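Local structure of tryptophan halogenase superfamily (Brevundimonas sp. BAL3, 6FRL) at residues P9-V14 / A37-T42; T26-V31 / A178-G183; F100-G105 / W450-D455. The protein probably uses reduced flavin to halogenate an electron-rich aromatic substrate, bromination being preferred over chlorination. One frame throughout, in Å; residues are numbered along the deposited sequence.

Interaction 1: P9-V14 / A37-T42; sequences PRIRSV and APLKIT
Val-14 O takes two hydrogen bonds. Thr-42 N donates to Val-14 O at 3.0 Å. A water donates to Val-14 O at 2.9 Å and is also hydrogen-bonded to Thr-42 OG1. Ile-41 CA adds a CA-H...O contact to the same oxygen, CA to O 3.4 Å. Two further rungs continue the ladder: Val-14 N to Lys-40 O at 2.8 Å, and Lys-40 N to Arg-12 O at 3.1 Å (N-H...O angle 171°). The register, Ser-13 opposite Lys-40 and Val-14 opposite Ile-41, is that of parallel strands. Nearer the start of both segments a second water replaces direct pairing, donating to both Ile-11 O and Pro-38 O.

Leu-39 closes the apolar side. Its CG lies anti to the backbone N (chi1 -177°), and beyond it CD1 comes 3.5 Å from Ile-11 O. The same CD1 touches Val-14 CG2 at 4.0 Å. Asp-218 serves both Arg-12 and Ser-13: its carboxylate forms a salt bridge with Arg-12 NE, and its backbone N is hydrogen-bonded to Ser-13 OG. Val-14 and Ile-41 turn to the face covered by helix 20-33, the connection between the two strands, which makes this the opening beta-alpha-beta crossover of a Rossmann-type fold, consistent with a flavin-binding domain.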
loop_
_atom_site.group_PDB
_atom_site.type_symbol
_atom_site.label_atom_id
_atom_site.label_comp_id
_atom_site.label_asym_id
_atom_site.label_seq_id
_atom_site.Cartn_x
_atom_site.Cartn_y
_atom_site.Cartn_z
ATOM N N PRO B 9 -11.560 -31.757 1.772
ATOM C CA PRO B 9 -11.569 -31.043 0.485
ATOM C C PRO B 9 -10.160 -30.664 -0.069
ATOM O O PRO B 9 -10.049 -30.328 -1.216
ATOM C CB PRO B 9 -12.436 -29.816 0.766
ATOM C CG PRO B 9 -12.484 -29.682 2.254
ATOM C CD PRO B 9 -11.830 -30.849 2.900
ATOM N N ARG B 10 -9.127 -30.678 0.771
ATOM C CA ARG B 10 -7.699 -30.706 0.403
ATOM C C ARG B 10 -7.344 -31.031 -1.070
ATOM O O ARG B 10 -7.729 -32.085 -1.595
ATOM C CB ARG B 10 -7.002 -31.751 1.316
ATOM C CG ARG B 10 -5.518 -31.546 1.553
ATOM C CD ARG B 10 -4.879 -32.717 2.333
ATOM N NE ARG B 10 -5.257 -32.798 3.751
ATOM C CZ ARG B 10 -4.917 -31.913 4.695
ATOM N NH1 ARG B 10 -4.181 -30.835 4.408
ATOM N NH2 ARG B 10 -5.319 -32.096 5.954
ATOM N N ILE B 11 -6.595 -30.132 -1.720
ATOM C CA ILE B 11 -5.947 -30.442 -3.026
ATOM C C ILE B 11 -4.911 -31.576 -2.811
ATOM O O ILE B 11 -4.035 -31.479 -1.936
ATOM C CB ILE B 11 -5.217 -29.202 -3.662
ATOM C CG1 ILE B 11 -6.171 -28.019 -3.910
ATOM C CG2 ILE B 11 -4.518 -29.569 -4.968
ATOM C CD1 ILE B 11 -7.173 -28.226 -5.021
ATOM N N ARG B 12 -5.022 -32.640 -3.591
ATOM C CA ARG B 12 -4.113 -33.799 -3.483
ATOM C C ARG B 12 -3.002 -33.830 -4.534
ATOM O O ARG B 12 -2.043 -34.570 -4.391
ATOM C CB ARG B 12 -4.933 -35.106 -3.588
ATOM C CG ARG B 12 -6.065 -35.220 -2.559
ATOM C CD ARG B 12 -7.136 -36.179 -3.007
ATOM N NE ARG B 12 -7.821 -35.738 -4.228
ATOM C CZ ARG B 12 -8.782 -36.422 -4.852
ATOM N NH1 ARG B 12 -9.223 -37.594 -4.368
ATOM N NH2 ARG B 12 -9.325 -35.937 -5.962
ATOM N N SER B 13 -3.151 -33.065 -5.604
ATOM C CA SER B 13 -2.249 -33.167 -6.726
ATOM C C SER B 13 -2.264 -31.883 -7.566
ATOM O O SER B 13 -3.309 -31.195 -7.655
ATOM C CB SER B 13 -2.633 -34.354 -7.598
ATOM O OG SER B 13 -3.985 -34.260 -8.064
ATOM N N VAL B 14 -1.110 -31.574 -8.166
ATOM C CA VAL B 14 -0.940 -30.381 -8.983
ATOM C C VAL B 14 -0.211 -30.779 -10.252
ATOM O O VAL B 14 0.859 -31.431 -10.197
ATOM C CB VAL B 14 -0.131 -29.280 -8.270
ATOM C CG1 VAL B 14 0.059 -28.058 -9.196
ATOM C CG2 VAL B 14 -0.811 -28.887 -6.963
ATOM N N ALA B 37 4.166 -32.043 2.899
ATOM C CA ALA B 37 2.720 -32.262 2.844
ATOM C C ALA B 37 2.435 -33.329 1.817
ATOM O O ALA B 37 3.252 -33.545 0.922
ATOM C CB ALA B 37 1.997 -30.977 2.474
ATOM N N PRO B 38 1.271 -34.001 1.919
ATOM C CA PRO B 38 0.972 -35.033 0.940
ATOM C C PRO B 38 0.379 -34.359 -0.271
ATOM O O PRO B 38 -0.832 -34.280 -0.388
ATOM C CB PRO B 38 -0.055 -35.906 1.671
ATOM C CG PRO B 38 -0.772 -34.971 2.573
ATOM C CD PRO B 38 0.149 -33.823 2.865
ATOM N N LEU B 39 1.239 -33.804 -1.115
ATOM C CA LEU B 39 0.812 -33.089 -2.304
ATOM C C LEU B 39 1.679 -33.599 -3.429
ATOM O O LEU B 39 2.908 -33.443 -3.373
ATOM C CB LEU B 39 0.976 -31.572 -2.155
ATOM C CG LEU B 39 0.490 -30.719 -3.347
ATOM C CD1 LEU B 39 -1.012 -30.791 -3.454
ATOM C CD2 LEU B 39 0.885 -29.264 -3.254
ATOM N N LYS B 40 1.053 -34.222 -4.426
ATOM C CA LYS B 40 1.766 -34.617 -5.613
ATOM C C LYS B 40 1.936 -33.418 -6.535
ATOM O O LYS B 40 1.004 -32.655 -6.732
ATOM C CB LYS B 40 1.101 -35.809 -6.307
ATOM C CG LYS B 40 1.471 -37.136 -5.658
ATOM C CD LYS B 40 0.928 -38.321 -6.448
ATOM C CE LYS B 40 -0.556 -38.564 -6.140
ATOM N NZ LYS B 40 -1.340 -39.126 -7.284
ATOM N N ILE B 41 3.144 -33.228 -7.050
ATOM C CA ILE B 41 3.383 -32.227 -8.048
ATOM C C ILE B 41 4.071 -32.916 -9.212
ATOM O O ILE B 41 5.040 -33.673 -9.033
ATOM C CB ILE B 41 4.255 -31.072 -7.501
ATOM C CG1 ILE B 41 3.584 -30.403 -6.278
ATOM C CG2 ILE B 41 4.527 -30.039 -8.599
ATOM C CD1 ILE B 41 4.514 -29.508 -5.491
ATOM N N THR B 42 3.585 -32.613 -10.411
ATOM C CA THR B 42 4.120 -33.154 -11.645
ATOM C C THR B 42 4.139 -32.054 -12.719
ATOM O O THR B 42 3.199 -31.267 -12.831
ATOM C CB THR B 42 3.214 -34.292 -12.131
ATOM O OG1 THR B 42 3.031 -35.246 -11.088
ATOM C CG2 THR B 42 3.796 -34.963 -13.354
HETATM O O HOH W 1 -2.786 -32.434 0.129
HETATM O O HOH W 2 0.793 -34.244 -9.685
#

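Interaction 2: T26-V31 / A178-G183; sequences TAAALV and AYAEAG
Ala-180 CB meets helix 20-33 at Ala-27 and Ala-28, the centre of a helix-helix contact beside the parallel sheet of the Rossmann-type fold. The short axes run 8.4 Å apart at their closest and cross at 39°, both in the same general N-to-C direction. Small side chains allow this spacing: Ala-180 CB is 4.0 Å from Ala-27 CB and 3.9 Å from Ala-28 N, so that a methyl group rests almost on the partner's backbone.

Two larger groups extend the contact. Val-31 packs against the C-terminal part of helix 169-182 and the glycine that follows, with CG2 3.7 Å from Ala-180 O and CG1 3.8 Å from Gly-183 CA. A CB on Gly-183 would fall 2.4 Å from Val-31 CG1 in this arrangement, so a side chain there would probably clash. On the other flank, Tyr-179 has CG anti to the backbone N (chi1 -179°), and its ring meets Ala-28 CB through CD1 at 3.7 Å. No hydrogen bond crosses between the two segments, so the contact is one of apolar fit.

In the next shell, Val-31 also packs on Ile-41 of strand 40-45, and Ala-27 on Val-43 of the same strand, which sets helix 20-33 on the sheet, with helix 169-182 beside it on the same face. Ala-180 and Val-31 share Cys-185 as a further neighbour. The tyrosine is held at its far end by a hydrogen bond between Tyr-179 OH and Leu-69 O, while Tyr-179 CE1 lies 3.7 Å from Ala-28 O, which sits at the ring's edge near its plane.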
loop_
_atom_site.group_PDB
_atom_site.type_symbol
_atom_site.label_atom_id
_atom_site.label_comp_id
_atom_site.label_asym_id
_atom_site.label_seq_id
_atom_site.Cartn_x
_atom_site.Cartn_y
_atom_site.Cartn_z
ATOM N N THR B 26 7.416 -22.312 -10.959
ATOM C CA THR B 26 6.222 -22.770 -10.244
ATOM C C THR B 26 6.468 -24.098 -9.443
ATOM O O THR B 26 6.175 -24.185 -8.248
ATOM C CB THR B 26 5.038 -22.918 -11.223
ATOM O OG1 THR B 26 4.801 -21.667 -11.889
ATOM C CG2 THR B 26 3.783 -23.320 -10.487
ATOM N N ALA B 27 7.040 -25.102 -10.105
ATOM C CA ALA B 27 7.343 -26.388 -9.481
ATOM C C ALA B 27 8.253 -26.231 -8.278
ATOM O O ALA B 27 7.971 -26.794 -7.199
ATOM C CB ALA B 27 7.980 -27.354 -10.488
ATOM N N ALA B 28 9.332 -25.474 -8.452
ATOM C CA ALA B 28 10.294 -25.303 -7.345
ATOM C C ALA B 28 9.670 -24.588 -6.138
ATOM O O ALA B 28 9.861 -25.016 -4.974
ATOM C CB ALA B 28 11.530 -24.564 -7.814
ATOM N N ALA B 29 8.904 -23.525 -6.424
ATOM C CA ALA B 29 8.236 -22.722 -5.384
ATOM C C ALA B 29 7.211 -23.558 -4.616
ATOM O O ALA B 29 7.208 -23.528 -3.396
ATOM C CB ALA B 29 7.566 -21.496 -5.990
ATOM N N LEU B 30 6.379 -24.330 -5.336
ATOM C CA LEU B 30 5.391 -25.199 -4.694
ATOM C C LEU B 30 6.034 -26.403 -3.957
ATOM O O LEU B 30 5.551 -26.808 -2.886
ATOM C CB LEU B 30 4.334 -25.665 -5.710
ATOM C CG LEU B 30 3.485 -24.563 -6.343
ATOM C CD1 LEU B 30 2.438 -25.141 -7.285
ATOM C CD2 LEU B 30 2.825 -23.694 -5.264
ATOM N N VAL B 31 7.117 -26.955 -4.506
ATOM C CA VAL B 31 7.878 -28.001 -3.800
ATOM C C VAL B 31 8.344 -27.505 -2.428
ATOM O O VAL B 31 8.075 -28.154 -1.426
ATOM C CB VAL B 31 9.036 -28.571 -4.684
ATOM C CG1 VAL B 31 10.146 -29.222 -3.872
ATOM C CG2 VAL B 31 8.480 -29.595 -5.681
ATOM N N ALA B 178 16.224 -29.322 -11.331
ATOM C CA ALA B 178 16.986 -30.204 -10.449
ATOM C C ALA B 178 16.579 -29.974 -8.988
ATOM O O ALA B 178 16.446 -30.947 -8.236
ATOM C CB ALA B 178 18.476 -30.008 -10.646
ATOM N N TYR B 179 16.337 -28.717 -8.599
ATOM C CA TYR B 179 15.800 -28.408 -7.261
ATOM C C TYR B 179 14.433 -29.025 -7.015
ATOM O O TYR B 179 14.178 -29.550 -5.934
ATOM C CB TYR B 179 15.705 -26.883 -7.041
ATOM C CG TYR B 179 15.180 -26.437 -5.692
ATOM C CD1 TYR B 179 13.812 -26.327 -5.445
ATOM C CD2 TYR B 179 16.063 -26.088 -4.681
ATOM C CE1 TYR B 179 13.332 -25.907 -4.206
ATOM C CE2 TYR B 179 15.605 -25.673 -3.431
ATOM C CZ TYR B 179 14.232 -25.571 -3.197
ATOM O OH TYR B 179 13.779 -25.132 -1.980
ATOM N N ALA B 180 13.548 -28.932 -7.992
ATOM C CA ALA B 180 12.187 -29.397 -7.815
ATOM C C ALA B 180 12.118 -30.937 -7.719
ATOM O O ALA B 180 11.410 -31.482 -6.830
ATOM C CB ALA B 180 11.295 -28.868 -8.923
ATOM N N GLU B 181 12.873 -31.612 -8.595
ATOM C CA GLU B 181 12.960 -33.076 -8.639
ATOM C C GLU B 181 13.531 -33.674 -7.361
ATOM O O GLU B 181 13.087 -34.720 -6.920
ATOM C CB GLU B 181 13.800 -33.530 -9.849
ATOM C CG GLU B 181 13.006 -33.591 -11.148
ATOM C CD GLU B 181 13.869 -33.926 -12.342
ATOM O OE1 GLU B 181 15.111 -34.014 -12.176
ATOM O OE2 GLU B 181 13.314 -34.035 -13.460
ATOM N N ALA B 182 14.503 -33.010 -6.742
ATOM C CA ALA B 182 15.052 -33.508 -5.477
ATOM C C ALA B 182 14.054 -33.442 -4.332
ATOM O O ALA B 182 14.219 -34.141 -3.340
ATOM C CB ALA B 182 16.322 -32.754 -5.103
ATOM N N GLY B 183 13.060 -32.563 -4.433
ATOM C CA GLY B 183 11.987 -32.488 -3.428
ATOM C C GLY B 183 10.744 -33.334 -3.744
ATOM O O GLY B 183 9.746 -33.274 -3.005
#

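Interaction 3: F100-G105 / W450-D455; sequences FIHPFG and WLAIYD
The Phe-100 ring presents an edge to Ile-453, whose CD1 lies in the ring plane 3.9 Å from Phe-100 CE2. Ala-452 O approaches the same ring obliquely, 3.5 Å from CE2, and the Phe-90 ring of the adjacent strand meets it with planes inclined by about 20°. The second flat group, the His-102 imidazole, is also met obliquely: its CD2 is 4.0 Å from Ala-452 CB, and Ile-453 CD1 stands 4.5 Å from His-102 ND1. One methyl group, Ile-453 CD1, thus lies near both rings.

Phe-100 CG sits between the backbone N and the carbonyl carbon (chi1 80°), on a CB that points toward the helix. His-102 CG is anti to the backbone N, and both imidazole nitrogens have partners, NE2 with Ser-449 OG just before the helical segment and ND1 with Glu-351 OE1. These two hydrogen bonds fix the rotation of the imidazole. Pro-103 CD completes the patch at 4.4 Å from Ala-452 CB.

An alanine in place of Phe-100 would probably open a gap between strand and helix, leaving Ile-453 CD1 without the ring edge it packs on and the Phe-90 ring without this neighbour.

Strand and helix run antiparallel, their short axes at 172° and 8.2 Å apart at closest approach. Strand 99-103 is an outermost strand of the large mixed sheet, paired with strand 87-91 through Phe-90 and Ile-88. Ile-101 points away from helix 447-456 and packs on helix 137-143, while Ile-453 and Trp-450 continue the helical side onto helix 376-402, and Trp-450 and Tyr-454 onto helix 422-434.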
loop_
_atom_site.group_PDB
_atom_site.type_symbol
_atom_site.label_atom_id
_atom_site.label_comp_id
_atom_site.label_asym_id
_atom_site.label_seq_id
_atom_site.Cartn_x
_atom_site.Cartn_y
_atom_site.Cartn_z
ATOM N N PHE B 100 20.163 8.269 -19.898
ATOM C CA PHE B 100 19.826 8.160 -18.489
ATOM C C PHE B 100 19.720 6.705 -17.997
ATOM O O PHE B 100 19.570 5.789 -18.793
ATOM C CB PHE B 100 18.576 8.989 -18.156
ATOM C CG PHE B 100 17.268 8.333 -18.520
ATOM C CD1 PHE B 100 16.717 8.508 -19.794
ATOM C CD2 PHE B 100 16.557 7.569 -17.571
ATOM C CE1 PHE B 100 15.502 7.914 -20.133
ATOM C CE2 PHE B 100 15.339 6.966 -17.905
ATOM C CZ PHE B 100 14.803 7.134 -19.190
ATOM N N ILE B 101 19.871 6.502 -16.687
ATOM C CA ILE B 101 19.768 5.169 -16.067
ATOM C C ILE B 101 18.597 5.107 -15.052
ATOM O O ILE B 101 18.539 5.930 -14.096
ATOM C CB ILE B 101 21.081 4.755 -15.342
ATOM C CG1 ILE B 101 22.204 4.571 -16.340
ATOM C CG2 ILE B 101 20.899 3.433 -14.632
ATOM C CD1 ILE B 101 23.596 4.356 -15.734
ATOM N N HIS B 102 17.729 4.105 -15.234
ATOM C CA HIS B 102 16.695 3.730 -14.241
ATOM C C HIS B 102 17.271 2.697 -13.320
ATOM O O HIS B 102 17.426 1.546 -13.707
ATOM C CB HIS B 102 15.424 3.176 -14.920
ATOM C CG HIS B 102 14.379 2.689 -13.961
ATOM N ND1 HIS B 102 13.336 1.869 -14.353
ATOM C CD2 HIS B 102 14.240 2.869 -12.626
ATOM C CE1 HIS B 102 12.616 1.547 -13.293
ATOM N NE2 HIS B 102 13.132 2.160 -12.236
ATOM N N PRO B 103 17.611 3.101 -12.095
ATOM C CA PRO B 103 18.225 2.189 -11.146
ATOM C C PRO B 103 17.213 1.501 -10.236
ATOM O O PRO B 103 16.052 1.867 -10.236
ATOM C CB PRO B 103 19.073 3.146 -10.316
ATOM C CG PRO B 103 18.180 4.351 -10.180
ATOM C CD PRO B 103 17.538 4.459 -11.523
ATOM N N PHE B 104 17.688 0.589 -9.405
ATOM C CA PHE B 104 16.914 0.085 -8.248
ATOM C C PHE B 104 17.356 0.845 -7.005
ATOM O O PHE B 104 18.286 0.415 -6.310
ATOM C CB PHE B 104 17.118 -1.418 -8.076
ATOM C CG PHE B 104 16.995 -2.183 -9.358
ATOM C CD1 PHE B 104 15.788 -2.216 -10.028
ATOM C CD2 PHE B 104 18.087 -2.867 -9.911
ATOM C CE1 PHE B 104 15.654 -2.924 -11.221
ATOM C CE2 PHE B 104 17.950 -3.579 -11.101
ATOM C CZ PHE B 104 16.736 -3.599 -11.751
ATOM N N GLY B 105 16.728 1.997 -6.765
ATOM C CA GLY B 105 17.015 2.806 -5.590
ATOM C C GLY B 105 16.245 4.122 -5.577
ATOM O O GLY B 105 15.633 4.524 -6.589
ATOM N N TRP B 450 9.147 5.987 -11.273
ATOM C CA TRP B 450 8.374 6.965 -12.065
ATOM C C TRP B 450 9.180 8.258 -12.236
ATOM O O TRP B 450 9.288 8.801 -13.343
ATOM C CB TRP B 450 6.983 7.219 -11.408
ATOM C CG TRP B 450 6.081 6.033 -11.581
ATOM C CD1 TRP B 450 6.032 4.929 -10.791
ATOM C CD2 TRP B 450 5.160 5.796 -12.654
ATOM N NE1 TRP B 450 5.121 4.025 -11.282
ATOM C CE2 TRP B 450 4.582 4.525 -12.435
ATOM C CE3 TRP B 450 4.778 6.528 -13.793
ATOM C CZ2 TRP B 450 3.637 3.968 -13.305
ATOM C CZ3 TRP B 450 3.823 5.982 -14.649
ATOM C CH2 TRP B 450 3.265 4.718 -14.398
ATOM N N LEU B 451 9.756 8.714 -11.112
ATOM C CA LEU B 451 10.713 9.825 -11.069
ATOM C C LEU B 451 11.845 9.668 -12.074
ATOM O O LEU B 451 12.166 10.615 -12.778
ATOM C CB LEU B 451 11.289 9.992 -9.675
ATOM C CG LEU B 451 12.224 11.175 -9.400
ATOM C CD1 LEU B 451 11.663 12.509 -9.886
ATOM C CD2 LEU B 451 12.520 11.286 -7.903
ATOM N N ALA B 452 12.432 8.472 -12.155
ATOM C CA ALA B 452 13.543 8.219 -13.094
ATOM C C ALA B 452 13.120 8.442 -14.548
ATOM O O ALA B 452 13.894 8.942 -15.379
ATOM C CB ALA B 452 14.093 6.810 -12.921
ATOM N N ILE B 453 11.888 8.054 -14.858
ATOM C CA ILE B 453 11.385 8.224 -16.212
ATOM C C ILE B 453 11.012 9.699 -16.469
ATOM O O ILE B 453 11.398 10.267 -17.506
ATOM C CB ILE B 453 10.226 7.247 -16.493
ATOM C CG1 ILE B 453 10.682 5.775 -16.236
ATOM C CG2 ILE B 453 9.691 7.431 -17.917
ATOM C CD1 ILE B 453 11.999 5.348 -16.869
ATOM N N TYR B 454 10.322 10.338 -15.512
ATOM C CA TYR B 454 9.986 11.754 -15.683
ATOM C C TYR B 454 11.268 12.555 -15.935
ATOM O O TYR B 454 11.363 13.279 -16.933
ATOM C CB TYR B 454 9.200 12.324 -14.497
ATOM C CG TYR B 454 7.782 11.776 -14.329
ATOM C CD1 TYR B 454 6.894 11.747 -15.383
ATOM C CD2 TYR B 454 7.324 11.320 -13.081
ATOM C CE1 TYR B 454 5.585 11.265 -15.213
ATOM C CE2 TYR B 454 6.040 10.832 -12.896
ATOM C CZ TYR B 454 5.170 10.802 -13.965
ATOM O OH TYR B 454 3.880 10.342 -13.808
ATOM N N ASP B 455 12.268 12.347 -15.087
ATOM C CA ASP B 455 13.531 13.056 -15.219
ATOM C C ASP B 455 14.302 12.682 -16.472
ATOM O O ASP B 455 14.865 13.547 -17.136
ATOM C CB ASP B 455 14.419 12.849 -13.988
ATOM C CG ASP B 455 15.811 13.277 -14.224
ATOM O OD1 ASP B 455 15.997 14.504 -14.271
ATOM O OD2 ASP B 455 16.695 12.389 -14.393
#

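How the interactions relate
Interactions 1 and 2 are neighbours, with centres 14 Å apart, and share one beta-alpha-beta unit: strand 13-17, helix 20-33 and strand 40-45. They touch directly where Ile-41 CD1 lies 3.8 Å from Val-31 N, so helix 20-33 packs on the sheet through Ile-41 and beside it on helix 169-182. Their segments alternate along the chain, with 178-183 returning from far downstream. Interaction 3 lies on the opposite side of the chain's centre, its centre 43 Å from that of interaction 1 and 36 Å from that of interaction 2. Interactions 1 and 2 thus build the Rossmann-type, probably flavin-binding, part, while interaction 3 packs late helix 447-456 on the edge of the other, larger sheet.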